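Long-range contacts in shikimate dehydrogenase (NADP(+)) (PDB 2D5C), which catalyses the reversible NADPH-linked reduction of 3-dehydroshikimate to shikimate, the fourth of seven steps toward chorismate: residues 20-24 with 240-244; 38-43 with 62-67; 196-202 with 221-226. One frame throughout, in Å; residues are numbered along the deposited sequence.

How the contacts relate
The three contacts are spread over both ends of the molecule, and none touches another. Contacts 1 and 2 lie toward the shikimate-binding end, their centres about 23 Å apart. In contact 1 the side chain of H20 is about 7 Å from the bound shikimate, while contact 2 includes K64, the proton acceptor, which is hydrogen-bonded to that ligand. Contact 3, in the NADP(+)-binding Rossmann part, is about 33 Å from contact 1 and 35 Å from contact 2, centre to centre, across the middle of the chain. Strand 224-226 of contact 3 leads directly into helix 229-244, whose C-terminal end makes one side of contact 1, bringing the chain back to the substrate-binding domain.

Contact 1 (20-24 with 240-244); sequences HAFAL and FRLWT. With SO4 (sulfate ion), chain F.
Helix 16-26 of the substrate-binding domain meets the last turn of helix 229-244 here, and H20, A23 and L24 gather round the ring of F240. The short segment axes stay 12.4 Å apart at an angle of 46°, so side chains span the interface. F240 holds CG opposite its own N across the CA-CB bond (chi1 -162°), which carries the ring toward helix 16-26. A23 CB sits over one face in a CH-pi contact, 4.2 Å from the centroid of the F240 ring. At the edge, L24 CD2 comes within 3.8 Å of F240 CZ. H20 meets the same ring edge to edge: H20 CD2 lies 3.5 Å from F240 CD1, near the planes of both rings. With an alanine in place of F240, H20, A23 and L24 would probably lose their shared ring and a gap would be likely to open.

The H20 imidazole is also oblique to the six-membered ring of W243, the planes at 46°. H20 ND1 is hydrogen-bonded to S16 O and NE2 to G236 O, which fixes how the ring is turned, and Y33 stacks on it. S16 binds shikimate through its OG, so the place of H20, which holds the S16 carbonyl, is consistent with a second-shell role. R241 NE donates at 3.1 Å to O1 of a sulfate ion, probably from the crystallisation liquor, which is also hydrogen-bonded to E91 N of the second subunit. The helix closes with T244 N and T244 OG1 (2.9 Å) reaching F240 O from opposite faces of its plane.

Contact 2 (38-43 with 62-67); sequences TPLEAL and PLKEAA. With SKM ((3R,4S,5R)-3,4,5-trihydroxycyclohex-1-ene-1-carboxylic acid), chain E.
L63 inserts its side chain between T38, L40 and L43, joining the loop after strand 31-37 to the loop after strand 56-59. Its CB lies 3.9 Å from L43 CD2, and its CG passes L43 CD1 and the carbonyl oxygen of T38. From there the branches part. L63 CD1 reaches T38 O at 3.5 Å and T38 CG2 at 3.8 Å, the threonine side chain lying roughly perpendicular to it. L63 CD2 meets the backbone of the other loop, 3.6 Å from L40 CA, and also touches L43 CD2. L43 and L63 lie side by side, pointing opposite ways. L43 CG, anti to the backbone N (chi1 -173°), carries CD2 on to A66 and A67, while L40 CD2 packs against A66 CB at 3.7 Å.

No hydrogen bond links the two segments. K64, next to L63, points away from this apolar layer, and its extended chain lets NZ hydrogen-bond O11 (2.9 Å) and O12 (3.2 Å) of shikimate. K64 NZ also forms a salt bridge with D100, the Lys-Asp pair characteristic of the shikimate dehydrogenase active site.

Contact 3 (196-202 with 221-226); sequences FPEEGAA and KGLKVQ
Strands 201-204 and 224-226 pair in parallel as neighbours in the Rossmann-type sheet, joined through helix 213-220 in a beta-alpha-beta crossover, with L223 packed against the loop that leads into the first strand. The side chains of the pair alternate. A201 and K224 share one face of the sheet, with I113 against A201. A202 and V225 share the other, where A218 of the crossover helix packs on both.

L223 lies on this second side and is turned against two residues of the loop. It stands roughly square to P197, L223 CD1 lying 3.8 Å from P197 CG. Against F196 it runs obliquely, and L223 CD1 approaches the ring at its edge, near the plane, 4.1 Å from F196 CD2. Its other branch, L223 CD2, fits closely against the loop backbone, 3.3 Å from P197 O. K221 packs on F196 through its methylenes: CG anti to the backbone N (chi1 -167°) and bends at chi2 and chi3 fold the chain so that K221 CE lies alongside F196 CB, at 3.8 Å, while NZ hydrogen-bonds A193 O. The F196 ring itself meets F214.

G222 follows helix 213-220 with positive phi and forms a Schellman motif, turning the chain toward the edge strand. A water donates to E198 O and K221 O, bridging loop and helix end. Three backbone bonds then join the strands. K224 N donates to G200 O at 2.9 Å. A202 N follows, bonding K224 O at 2.8 Å. Last, Q226 N reaches A202 O at 3.1 Å, while the Q226 side chain extends away and its NE2 hydrogen-bonds A107 O.

Contact 1 (20-24 with 240-244)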
ATOM      1  N   HIS A  20     -17.120  -6.453  -5.279  1.00 27.91           N
ATOM      2  CA  HIS A  20     -16.015  -6.876  -4.421  1.00 28.44           C
ATOM      3  C   HIS A  20     -16.436  -7.980  -3.442  1.00 25.21           C
ATOM      4  O   HIS A  20     -15.624  -8.752  -2.950  1.00 28.52           O
ATOM      5  CB  HIS A  20     -15.519  -5.654  -3.646  1.00 26.09           C
ATOM      6  CG  HIS A  20     -14.751  -4.748  -4.573  1.00 28.76           C
ATOM      7  ND1 HIS A  20     -15.327  -3.747  -5.282  1.00 37.05           N
ATOM      8  CD2 HIS A  20     -13.382  -4.766  -4.861  1.00 25.47           C
ATOM      9  CE1 HIS A  20     -14.327  -3.174  -5.980  1.00 26.74           C
ATOM     10  NE2 HIS A  20     -13.151  -3.764  -5.748  1.00 30.73           N
ATOM     11  N   ALA A  21     -17.729  -8.145  -3.181  1.00 23.82           N
ATOM     12  CA  ALA A  21     -18.169  -9.259  -2.352  1.00 26.29           C
ATOM     13  C   ALA A  21     -17.766 -10.489  -3.153  1.00 26.40           C
ATOM     14  O   ALA A  21     -17.262 -11.470  -2.605  1.00 31.53           O
ATOM     15  CB  ALA A  21     -19.683  -9.214  -2.155  1.00 29.84           C
ATOM     16  N   PHE A  22     -17.976 -10.423  -4.467  1.00 28.41           N
ATOM     17  CA  PHE A  22     -17.584 -11.516  -5.344  1.00 29.93           C
ATOM     18  C   PHE A  22     -16.064 -11.677  -5.283  1.00 32.78           C
ATOM     19  O   PHE A  22     -15.549 -12.786  -5.164  1.00 30.98           O
ATOM     20  CB  PHE A  22     -17.973 -11.234  -6.798  1.00 26.83           C
ATOM     21  CG  PHE A  22     -17.231 -12.087  -7.787  1.00 28.92           C
ATOM     22  CD1 PHE A  22     -17.564 -13.430  -7.957  1.00 30.27           C
ATOM     23  CD2 PHE A  22     -16.132 -11.577  -8.479  1.00 29.26           C
ATOM     24  CE1 PHE A  22     -16.816 -14.250  -8.792  1.00 27.77           C
ATOM     25  CE2 PHE A  22     -15.374 -12.391  -9.316  1.00 29.38           C
ATOM     26  CZ  PHE A  22     -15.714 -13.731  -9.473  1.00 33.18           C
ATOM     27  N   ALA A  23     -15.347 -10.564  -5.379  1.00 28.92           N
ATOM     28  CA  ALA A  23     -13.890 -10.622  -5.361  1.00 28.88           C
ATOM     29  C   ALA A  23     -13.379 -11.366  -4.128  1.00 26.01           C
ATOM     30  O   ALA A  23     -12.554 -12.270  -4.233  1.00 26.45           O
ATOM     31  CB  ALA A  23     -13.300  -9.192  -5.408  1.00 26.02           C
ATOM     32  N   LEU A  24     -13.883 -10.972  -2.964  1.00 30.56           N
ATOM     33  CA  LEU A  24     -13.475 -11.571  -1.700  1.00 28.58           C
ATOM     34  C   LEU A  24     -13.702 -13.075  -1.618  1.00 33.70           C
ATOM     35  O   LEU A  24     -12.768 -13.823  -1.348  1.00 32.93           O
ATOM     36  CB  LEU A  24     -14.194 -10.880  -0.543  1.00 26.50           C
ATOM     37  CG  LEU A  24     -13.686  -9.470  -0.242  1.00 28.31           C
ATOM     38  CD1 LEU A  24     -14.693  -8.716   0.606  1.00 30.17           C
ATOM     39  CD2 LEU A  24     -12.330  -9.562   0.446  1.00 29.83           C
ATOM     40  N   PHE A 240      -8.549  -3.696  -6.246  1.00 20.49           N
ATOM     41  CA  PHE A 240      -8.425  -4.816  -5.317  1.00 22.26           C
ATOM     42  C   PHE A 240      -6.989  -5.349  -5.299  1.00 25.14           C
ATOM     43  O   PHE A 240      -6.469  -5.717  -4.240  1.00 23.39           O
ATOM     44  CB  PHE A 240      -9.395  -5.940  -5.701  1.00 24.07           C
ATOM     45  CG  PHE A 240      -9.643  -6.917  -4.591  1.00 21.06           C
ATOM     46  CD1 PHE A 240     -10.763  -6.794  -3.777  1.00 22.11           C
ATOM     47  CD2 PHE A 240      -8.732  -7.944  -4.345  1.00 21.85           C
ATOM     48  CE1 PHE A 240     -10.980  -7.689  -2.718  1.00 29.44           C
ATOM     49  CE2 PHE A 240      -8.933  -8.837  -3.301  1.00 24.79           C
ATOM     50  CZ  PHE A 240     -10.059  -8.712  -2.483  1.00 30.83           C
ATOM     51  N   ARG A 241      -6.350  -5.402  -6.466  1.00 21.71           N
ATOM     52  CA  ARG A 241      -4.981  -5.874  -6.527  1.00 19.97           C
ATOM     53  C   ARG A 241      -4.081  -4.861  -5.832  1.00 22.32           C
ATOM     54  O   ARG A 241      -3.124  -5.244  -5.175  1.00 21.35           O
ATOM     55  CB  ARG A 241      -4.521  -6.091  -7.976  1.00 20.65           C
ATOM     56  CG  ARG A 241      -3.140  -6.726  -8.071  1.00 26.73           C
ATOM     57  CD  ARG A 241      -2.747  -6.981  -9.509  1.00 30.11           C
ATOM     58  NE  ARG A 241      -2.714  -5.746 -10.281  1.00 40.08           N
ATOM     59  CZ  ARG A 241      -2.548  -5.688 -11.599  1.00 45.15           C
ATOM     60  NH1 ARG A 241      -2.401  -6.804 -12.307  1.00 41.15           N
ATOM     61  NH2 ARG A 241      -2.523  -4.508 -12.209  1.00 44.23           N
ATOM     62  N   LEU A 242      -4.368  -3.566  -5.978  1.00 20.83           N
ATOM     63  CA  LEU A 242      -3.543  -2.571  -5.286  1.00 23.69           C
ATOM     64  C   LEU A 242      -3.625  -2.806  -3.782  1.00 21.74           C
ATOM     65  O   LEU A 242      -2.617  -2.753  -3.080  1.00 21.65           O
ATOM     66  CB  LEU A 242      -4.009  -1.139  -5.572  1.00 23.80           C
ATOM     67  CG  LEU A 242      -3.833  -0.580  -6.980  1.00 29.85           C
ATOM     68  CD1 LEU A 242      -4.318   0.858  -7.008  1.00 26.75           C
ATOM     69  CD2 LEU A 242      -2.381  -0.659  -7.395  1.00 38.39           C
ATOM     70  N   TRP A 243      -4.833  -3.067  -3.286  1.00 21.16           N
ATOM     71  CA  TRP A 243      -5.025  -3.283  -1.858  1.00 20.79           C
ATOM     72  C   TRP A 243      -4.448  -4.580  -1.296  1.00 23.14           C
ATOM     73  O   TRP A 243      -3.952  -4.592  -0.175  1.00 23.86           O
ATOM     74  CB  TRP A 243      -6.518  -3.268  -1.503  1.00 22.47           C
ATOM     75  CG  TRP A 243      -7.213  -1.987  -1.783  1.00 21.80           C
ATOM     76  CD1 TRP A 243      -6.701  -0.718  -1.668  1.00 19.64           C
ATOM     77  CD2 TRP A 243      -8.571  -1.837  -2.208  1.00 21.96           C
ATOM     78  NE1 TRP A 243      -7.664   0.211  -2.003  1.00 19.84           N
ATOM     79  CE2 TRP A 243      -8.819  -0.450  -2.339  1.00 19.86           C
ATOM     80  CE3 TRP A 243      -9.606  -2.745  -2.490  1.00 21.15           C
ATOM     81  CZ2 TRP A 243     -10.060   0.054  -2.743  1.00 22.69           C
ATOM     82  CZ3 TRP A 243     -10.852  -2.237  -2.894  1.00 24.45           C
ATOM     83  CH2 TRP A 243     -11.062  -0.853  -3.016  1.00 22.21           C
ATOM     84  N   THR A 244      -4.507  -5.664  -2.066  1.00 23.12           N
ATOM     85  CA  THR A 244      -4.067  -6.972  -1.564  1.00 23.95           C
ATOM     86  C   THR A 244      -2.921  -7.683  -2.272  1.00 26.16           C
ATOM     87  O   THR A 244      -2.326  -8.601  -1.703  1.00 23.89           O
ATOM     88  CB  THR A 244      -5.225  -7.972  -1.613  1.00 22.95           C
ATOM     89  OG1 THR A 244      -5.560  -8.221  -2.989  1.00 23.58           O
ATOM     90  CG2 THR A 244      -6.445  -7.421  -0.904  1.00 23.30           C
TER
HETATM   91  S   SO4 F1402      -0.098  -3.403  -9.042  1.00 70.49           S
HETATM   92  O1  SO4 F1402      -1.578  -3.536  -8.392  1.00 67.85           O
HETATM   93  O2  SO4 F1402       0.741  -2.963  -7.946  1.00 66.89           O
HETATM   94  O3  SO4 F1402       0.276  -4.549  -9.545  1.00 72.43           O
HETATM   95  O4  SO4 F1402      -0.251  -2.327  -9.990  1.00 70.23           O

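Contact 2 (38-43 with 62-67)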
ATOM      1  N   THR A  38     -20.779   9.877   1.763  1.00 38.09           N
ATOM      2  CA  THR A  38     -19.831  10.887   2.202  1.00 41.23           C
ATOM      3  C   THR A  38     -19.898  12.162   1.374  1.00 45.38           C
ATOM      4  O   THR A  38     -19.443  12.199   0.229  1.00 42.62           O
ATOM      5  CB  THR A  38     -18.379  10.343   2.143  1.00 39.68           C
ATOM      6  OG1 THR A  38     -18.270   9.187   2.984  1.00 36.29           O
ATOM      7  CG2 THR A  38     -17.388  11.396   2.625  1.00 36.40           C
ATOM      8  N   PRO A  39     -20.501  13.220   1.936  1.00 47.56           N
ATOM      9  CA  PRO A  39     -20.605  14.495   1.220  1.00 49.78           C
ATOM     10  C   PRO A  39     -19.250  15.190   1.289  1.00 49.36           C
ATOM     11  O   PRO A  39     -18.487  14.973   2.228  1.00 45.91           O
ATOM     12  CB  PRO A  39     -21.670  15.254   2.014  1.00 47.42           C
ATOM     13  CG  PRO A  39     -22.495  14.156   2.620  1.00 53.21           C
ATOM     14  CD  PRO A  39     -21.432  13.193   3.078  1.00 52.99           C
ATOM     15  N   LEU A  40     -18.961  16.040   0.315  1.00 50.82           N
ATOM     16  CA  LEU A  40     -17.685  16.746   0.284  1.00 48.03           C
ATOM     17  C   LEU A  40     -17.218  17.297   1.639  1.00 51.14           C
ATOM     18  O   LEU A  40     -16.073  17.076   2.055  1.00 49.57           O
ATOM     19  CB  LEU A  40     -17.759  17.882  -0.744  1.00 50.95           C
ATOM     20  CG  LEU A  40     -16.580  18.027  -1.718  1.00 55.31           C
ATOM     21  CD1 LEU A  40     -16.895  19.156  -2.679  1.00 55.31           C
ATOM     22  CD2 LEU A  40     -15.265  18.312  -0.982  1.00 53.11           C
ATOM     23  N   GLU A  41     -18.115  17.980   2.346  1.00 46.81           N
ATOM     24  CA  GLU A  41     -17.750  18.563   3.634  1.00 50.07           C
ATOM     25  C   GLU A  41     -17.366  17.497   4.660  1.00 45.88           C
ATOM     26  O   GLU A  41     -16.678  17.788   5.643  1.00 47.81           O
ATOM     27  CB  GLU A  41     -18.898  19.427   4.171  1.00 55.97           C
ATOM     28  CG  GLU A  41     -18.465  20.805   4.710  1.00 62.41           C
ATOM     29  CD  GLU A  41     -18.167  21.804   3.597  1.00 65.90           C
ATOM     30  OE1 GLU A  41     -18.163  21.400   2.411  1.00 67.96           O
ATOM     31  OE2 GLU A  41     -17.939  22.994   3.901  1.00 66.18           O
ATOM     32  N   ALA A  42     -17.812  16.265   4.435  1.00 43.20           N
ATOM     33  CA  ALA A  42     -17.509  15.176   5.364  1.00 42.25           C
ATOM     34  C   ALA A  42     -16.217  14.431   5.009  1.00 40.43           C
ATOM     35  O   ALA A  42     -15.708  13.654   5.814  1.00 41.82           O
ATOM     36  CB  ALA A  42     -18.681  14.186   5.406  1.00 37.55           C
ATOM     37  N   LEU A  43     -15.691  14.687   3.816  1.00 38.12           N
ATOM     38  CA  LEU A  43     -14.474  14.023   3.338  1.00 40.92           C
ATOM     39  C   LEU A  43     -13.271  14.040   4.285  1.00 41.18           C
ATOM     40  O   LEU A  43     -12.673  12.994   4.547  1.00 39.40           O
ATOM     41  CB  LEU A  43     -14.061  14.600   1.976  1.00 38.90           C
ATOM     42  CG  LEU A  43     -12.898  13.901   1.245  1.00 42.02           C
ATOM     43  CD1 LEU A  43     -13.204  12.414   1.043  1.00 31.14           C
ATOM     44  CD2 LEU A  43     -12.672  14.568  -0.108  1.00 34.90           C
ATOM     45  N   PRO A  62     -18.623  13.399  -4.875  1.00 42.12           N
ATOM     46  CA  PRO A  62     -17.873  14.466  -5.550  1.00 42.49           C
ATOM     47  C   PRO A  62     -16.559  14.620  -4.784  1.00 40.44           C
ATOM     48  O   PRO A  62     -16.148  15.731  -4.445  1.00 36.49           O
ATOM     49  CB  PRO A  62     -18.776  15.667  -5.347  1.00 45.45           C
ATOM     50  CG  PRO A  62     -19.176  15.476  -3.906  1.00 46.81           C
ATOM     51  CD  PRO A  62     -19.436  13.965  -3.783  1.00 45.94           C
ATOM     52  N   LEU A  63     -15.903  13.494  -4.526  1.00 39.45           N
ATOM     53  CA  LEU A  63     -14.684  13.488  -3.729  1.00 35.93           C
ATOM     54  C   LEU A  63     -13.346  13.231  -4.418  1.00 35.96           C
ATOM     55  O   LEU A  63     -12.305  13.435  -3.802  1.00 34.31           O
ATOM     56  CB  LEU A  63     -14.842  12.455  -2.610  1.00 38.42           C
ATOM     57  CG  LEU A  63     -16.171  12.470  -1.843  1.00 38.34           C
ATOM     58  CD1 LEU A  63     -16.262  11.228  -0.969  1.00 37.64           C
ATOM     59  CD2 LEU A  63     -16.277  13.736  -1.009  1.00 36.11           C
ATOM     60  N   LYS A  64     -13.364  12.808  -5.679  1.00 32.13           N
ATOM     61  CA  LYS A  64     -12.127  12.464  -6.375  1.00 32.38           C
ATOM     62  C   LYS A  64     -11.039  13.520  -6.514  1.00 34.99           C
ATOM     63  O   LYS A  64      -9.852  13.186  -6.483  1.00 30.63           O
ATOM     64  CB  LYS A  64     -12.438  11.890  -7.756  1.00 29.00           C
ATOM     65  CG  LYS A  64     -13.130  10.530  -7.732  1.00 32.67           C
ATOM     66  CD  LYS A  64     -13.193   9.961  -9.138  1.00 32.89           C
ATOM     67  CE  LYS A  64     -13.839   8.594  -9.174  1.00 36.39           C
ATOM     68  NZ  LYS A  64     -14.006   8.155 -10.577  1.00 27.25           N
ATOM     69  N   GLU A  65     -11.419  14.783  -6.672  1.00 34.75           N
ATOM     70  CA  GLU A  65     -10.416  15.830  -6.816  1.00 30.34           C
ATOM     71  C   GLU A  65     -10.010  16.408  -5.473  1.00 35.53           C
ATOM     72  O   GLU A  65      -8.833  16.661  -5.225  1.00 32.51           O
ATOM     73  CB  GLU A  65     -10.940  16.953  -7.714  1.00 37.28           C
ATOM     74  CG  GLU A  65     -11.368  16.505  -9.107  1.00 37.19           C
ATOM     75  CD  GLU A  65     -12.572  15.571  -9.090  1.00 48.34           C
ATOM     76  OE1 GLU A  65     -13.537  15.838  -8.340  1.00 42.13           O
ATOM     77  OE2 GLU A  65     -12.553  14.571  -9.840  1.00 53.85           O
ATOM     78  N   ALA A  66     -10.988  16.618  -4.604  1.00 31.91           N
ATOM     79  CA  ALA A  66     -10.717  17.185  -3.296  1.00 32.36           C
ATOM     80  C   ALA A  66      -9.861  16.275  -2.425  1.00 32.44           C
ATOM     81  O   ALA A  66      -9.183  16.743  -1.512  1.00 32.53           O
ATOM     82  CB  ALA A  66     -12.026  17.494  -2.590  1.00 32.31           C
ATOM     83  N   ALA A  67      -9.892  14.977  -2.713  1.00 31.09           N
ATOM     84  CA  ALA A  67      -9.148  14.007  -1.919  1.00 32.76           C
ATOM     85  C   ALA A  67      -7.624  14.147  -1.944  1.00 30.70           C
ATOM     86  O   ALA A  67      -6.963  13.931  -0.924  1.00 29.40           O
ATOM     87  CB  ALA A  67      -9.541  12.593  -2.340  1.00 33.48           C
TER
HETATM   88  O12 SKM E 301     -13.805   5.013  -9.997  1.00 33.18           O
HETATM   89  C8  SKM E 301     -14.982   4.273  -9.639  1.00 35.91           C
HETATM   90  C6  SKM E 301     -15.036   4.101  -8.096  1.00 34.81           C
HETATM   91  O7  SKM E 301     -13.866   3.409  -7.664  1.00 29.00           O
HETATM   92  C5  SKM E 301     -16.291   3.300  -7.664  1.00 34.69           C
HETATM   93  C4  SKM E 301     -17.538   3.652  -8.478  1.00 42.15           C
HETATM   94  C1  SKM E 301     -18.842   3.116  -8.009  1.00 44.77           C
HETATM   95  O2  SKM E 301     -18.889   2.356  -6.897  1.00 36.55           O
HETATM   96  O3  SKM E 301     -19.874   3.358  -8.619  1.00 46.76           O
HETATM   97  C10 SKM E 301     -17.513   4.409  -9.579  1.00 38.77           C
HETATM   98  C9  SKM E 301     -16.251   5.020 -10.150  1.00 39.36           C
HETATM   99  O11 SKM E 301     -16.189   6.398  -9.748  1.00 40.58           O

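Contact 3 (196-202 with 221-226)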
ATOM      1  N   PHE A 196     -23.341  12.343 -34.265  1.00 25.07           N
ATOM      2  CA  PHE A 196     -22.633  11.067 -34.144  1.00 27.87           C
ATOM      3  C   PHE A 196     -21.929  10.736 -35.461  1.00 31.69           C
ATOM      4  O   PHE A 196     -22.403  11.121 -36.536  1.00 34.52           O
ATOM      5  CB  PHE A 196     -23.597   9.906 -33.850  1.00 23.21           C
ATOM      6  CG  PHE A 196     -24.037   9.803 -32.407  1.00 24.84           C
ATOM      7  CD1 PHE A 196     -24.978  10.684 -31.883  1.00 25.87           C
ATOM      8  CD2 PHE A 196     -23.516   8.814 -31.575  1.00 24.77           C
ATOM      9  CE1 PHE A 196     -25.397  10.581 -30.553  1.00 23.41           C
ATOM     10  CE2 PHE A 196     -23.928   8.699 -30.236  1.00 25.23           C
ATOM     11  CZ  PHE A 196     -24.869   9.582 -29.729  1.00 27.22           C
ATOM     12  N   PRO A 197     -20.784  10.031 -35.399  1.00 34.83           N
ATOM     13  CA  PRO A 197     -20.072   9.662 -36.628  1.00 32.20           C
ATOM     14  C   PRO A 197     -20.850   8.495 -37.264  1.00 35.99           C
ATOM     15  O   PRO A 197     -21.566   7.791 -36.553  1.00 37.45           O
ATOM     16  CB  PRO A 197     -18.708   9.238 -36.108  1.00 30.19           C
ATOM     17  CG  PRO A 197     -19.063   8.537 -34.808  1.00 26.73           C
ATOM     18  CD  PRO A 197     -20.034   9.585 -34.211  1.00 30.10           C
ATOM     19  N   GLU A 198     -20.745   8.305 -38.584  1.00 41.88           N
ATOM     20  CA  GLU A 198     -21.477   7.212 -39.251  1.00 45.27           C
ATOM     21  C   GLU A 198     -20.722   5.876 -39.126  1.00 43.97           C
ATOM     22  O   GLU A 198     -21.218   4.825 -39.542  1.00 43.50           O
ATOM     23  CB  GLU A 198     -21.744   7.532 -40.736  1.00 53.15           C
ATOM     24  CG  GLU A 198     -22.569   8.794 -41.061  1.00 60.52           C
ATOM     25  CD  GLU A 198     -24.057   8.680 -40.757  1.00 69.58           C
ATOM     26  OE1 GLU A 198     -24.661   7.587 -40.922  1.00 75.79           O
ATOM     27  OE2 GLU A 198     -24.616   9.731 -40.374  1.00 74.56           O
ATOM     28  N   GLU A 199     -19.518   5.923 -38.556  1.00 39.79           N
ATOM     29  CA  GLU A 199     -18.725   4.711 -38.352  1.00 38.72           C
ATOM     30  C   GLU A 199     -17.755   4.852 -37.181  1.00 33.52           C
ATOM     31  O   GLU A 199     -17.271   5.944 -36.887  1.00 38.17           O
ATOM     32  CB  GLU A 199     -17.934   4.353 -39.613  1.00 44.79           C
ATOM     33  CG  GLU A 199     -16.689   5.204 -39.828  1.00 53.86           C
ATOM     34  CD  GLU A 199     -15.733   4.595 -40.846  1.00 65.52           C
ATOM     35  OE1 GLU A 199     -15.913   4.840 -42.054  1.00 69.35           O
ATOM     36  OE2 GLU A 199     -14.802   3.868 -40.435  1.00 71.01           O
ATOM     37  N   GLY A 200     -17.475   3.737 -36.518  1.00 28.69           N
ATOM     38  CA  GLY A 200     -16.570   3.752 -35.387  1.00 24.59           C
ATOM     39  C   GLY A 200     -17.135   3.046 -34.167  1.00 26.99           C
ATOM     40  O   GLY A 200     -17.898   2.086 -34.299  1.00 28.38           O
ATOM     41  N   ALA A 201     -16.759   3.519 -32.976  1.00 22.38           N
ATOM     42  CA  ALA A 201     -17.215   2.920 -31.727  1.00 18.58           C
ATOM     43  C   ALA A 201     -17.582   3.980 -30.672  1.00 24.59           C
ATOM     44  O   ALA A 201     -17.143   5.135 -30.749  1.00 23.35           O
ATOM     45  CB  ALA A 201     -16.134   1.983 -31.167  1.00 25.58           C
ATOM     46  N   ALA A 202     -18.398   3.580 -29.701  1.00 23.34           N
ATOM     47  CA  ALA A 202     -18.818   4.477 -28.625  1.00 26.22           C
ATOM     48  C   ALA A 202     -18.829   3.736 -27.297  1.00 23.80           C
ATOM     49  O   ALA A 202     -19.196   2.559 -27.225  1.00 20.65           O
ATOM     50  CB  ALA A 202     -20.205   5.050 -28.917  1.00 22.19           C
ATOM     51  N   LYS A 221     -26.916   4.003 -34.924  1.00 27.42           N
ATOM     52  CA  LYS A 221     -26.168   4.776 -35.912  1.00 31.08           C
ATOM     53  C   LYS A 221     -25.167   3.928 -36.686  1.00 33.14           C
ATOM     54  O   LYS A 221     -24.595   4.378 -37.676  1.00 40.62           O
ATOM     55  CB  LYS A 221     -25.406   5.910 -35.221  1.00 33.68           C
ATOM     56  CG  LYS A 221     -24.840   6.958 -36.160  1.00 44.43           C
ATOM     57  CD  LYS A 221     -25.946   7.846 -36.707  1.00 47.56           C
ATOM     58  CE  LYS A 221     -26.669   8.566 -35.575  1.00 52.97           C
ATOM     59  NZ  LYS A 221     -27.861   9.322 -36.043  1.00 45.58           N
ATOM     60  N   GLY A 222     -24.943   2.707 -36.225  1.00 26.52           N
ATOM     61  CA  GLY A 222     -23.995   1.845 -36.898  1.00 28.66           C
ATOM     62  C   GLY A 222     -22.618   1.899 -36.271  1.00 27.09           C
ATOM     63  O   GLY A 222     -21.615   1.745 -36.972  1.00 27.85           O
ATOM     64  N   LEU A 223     -22.560   2.138 -34.959  1.00 23.31           N
ATOM     65  CA  LEU A 223     -21.292   2.180 -34.241  1.00 22.72           C
ATOM     66  C   LEU A 223     -21.196   0.974 -33.321  1.00 23.44           C
ATOM     67  O   LEU A 223     -22.208   0.475 -32.825  1.00 25.26           O
ATOM     68  CB  LEU A 223     -21.173   3.456 -33.378  1.00 17.99           C
ATOM     69  CG  LEU A 223     -21.345   4.813 -34.061  1.00 22.14           C
ATOM     70  CD1 LEU A 223     -21.050   5.899 -33.028  1.00 21.10           C
ATOM     71  CD2 LEU A 223     -20.423   4.950 -35.251  1.00 23.23           C
ATOM     72  N   LYS A 224     -19.975   0.503 -33.088  1.00 21.07           N
ATOM     73  CA  LYS A 224     -19.758  -0.616 -32.181  1.00 19.07           C
ATOM     74  C   LYS A 224     -19.864   0.022 -30.790  1.00 25.36           C
ATOM     75  O   LYS A 224     -19.375   1.133 -30.594  1.00 27.33           O
ATOM     76  CB  LYS A 224     -18.356  -1.201 -32.396  1.00 26.48           C
ATOM     77  CG  LYS A 224     -18.122  -2.513 -31.670  1.00 29.70           C
ATOM     78  CD  LYS A 224     -16.707  -3.032 -31.912  1.00 38.05           C
ATOM     79  CE  LYS A 224     -16.474  -4.362 -31.210  1.00 40.41           C
ATOM     80  NZ  LYS A 224     -17.413  -5.413 -31.689  1.00 50.73           N
ATOM     81  N   VAL A 225     -20.489  -0.653 -29.831  1.00 20.42           N
ATOM     82  CA  VAL A 225     -20.644  -0.042 -28.510  1.00 23.04           C
ATOM     83  C   VAL A 225     -20.245  -0.893 -27.318  1.00 26.05           C
ATOM     84  O   VAL A 225     -20.179  -2.118 -27.395  1.00 25.95           O
ATOM     85  CB  VAL A 225     -22.122   0.410 -28.252  1.00 19.58           C
ATOM     86  CG1 VAL A 225     -22.560   1.428 -29.289  1.00 23.22           C
ATOM     87  CG2 VAL A 225     -23.051  -0.803 -28.243  1.00 29.04           C
ATOM     88  N   GLN A 226     -19.975  -0.217 -26.204  1.00 23.96           N
ATOM     89  CA  GLN A 226     -19.638  -0.889 -24.958  1.00 21.95           C
ATOM     90  C   GLN A 226     -20.267  -0.114 -23.809  1.00 21.44           C
ATOM     91  O   GLN A 226     -20.186   1.110 -23.765  1.00 22.79           O
ATOM     92  CB  GLN A 226     -18.126  -0.965 -24.745  1.00 26.38           C
ATOM     93  CG  GLN A 226     -17.764  -1.740 -23.482  1.00 26.91           C
ATOM     94  CD  GLN A 226     -16.272  -1.884 -23.284  1.00 35.12           C
ATOM     95  OE1 GLN A 226     -15.561  -0.895 -23.091  1.00 30.64           O
ATOM     96  NE2 GLN A 226     -15.785  -3.120 -23.336  1.00 26.96           N
TER
HETATM   97  O   HOH W   1     -21.746   2.384 -39.787  1.00 40.27           O
HETATM   98  O   HOH W   2     -23.770   3.188 -40.229  1.00 59.24           O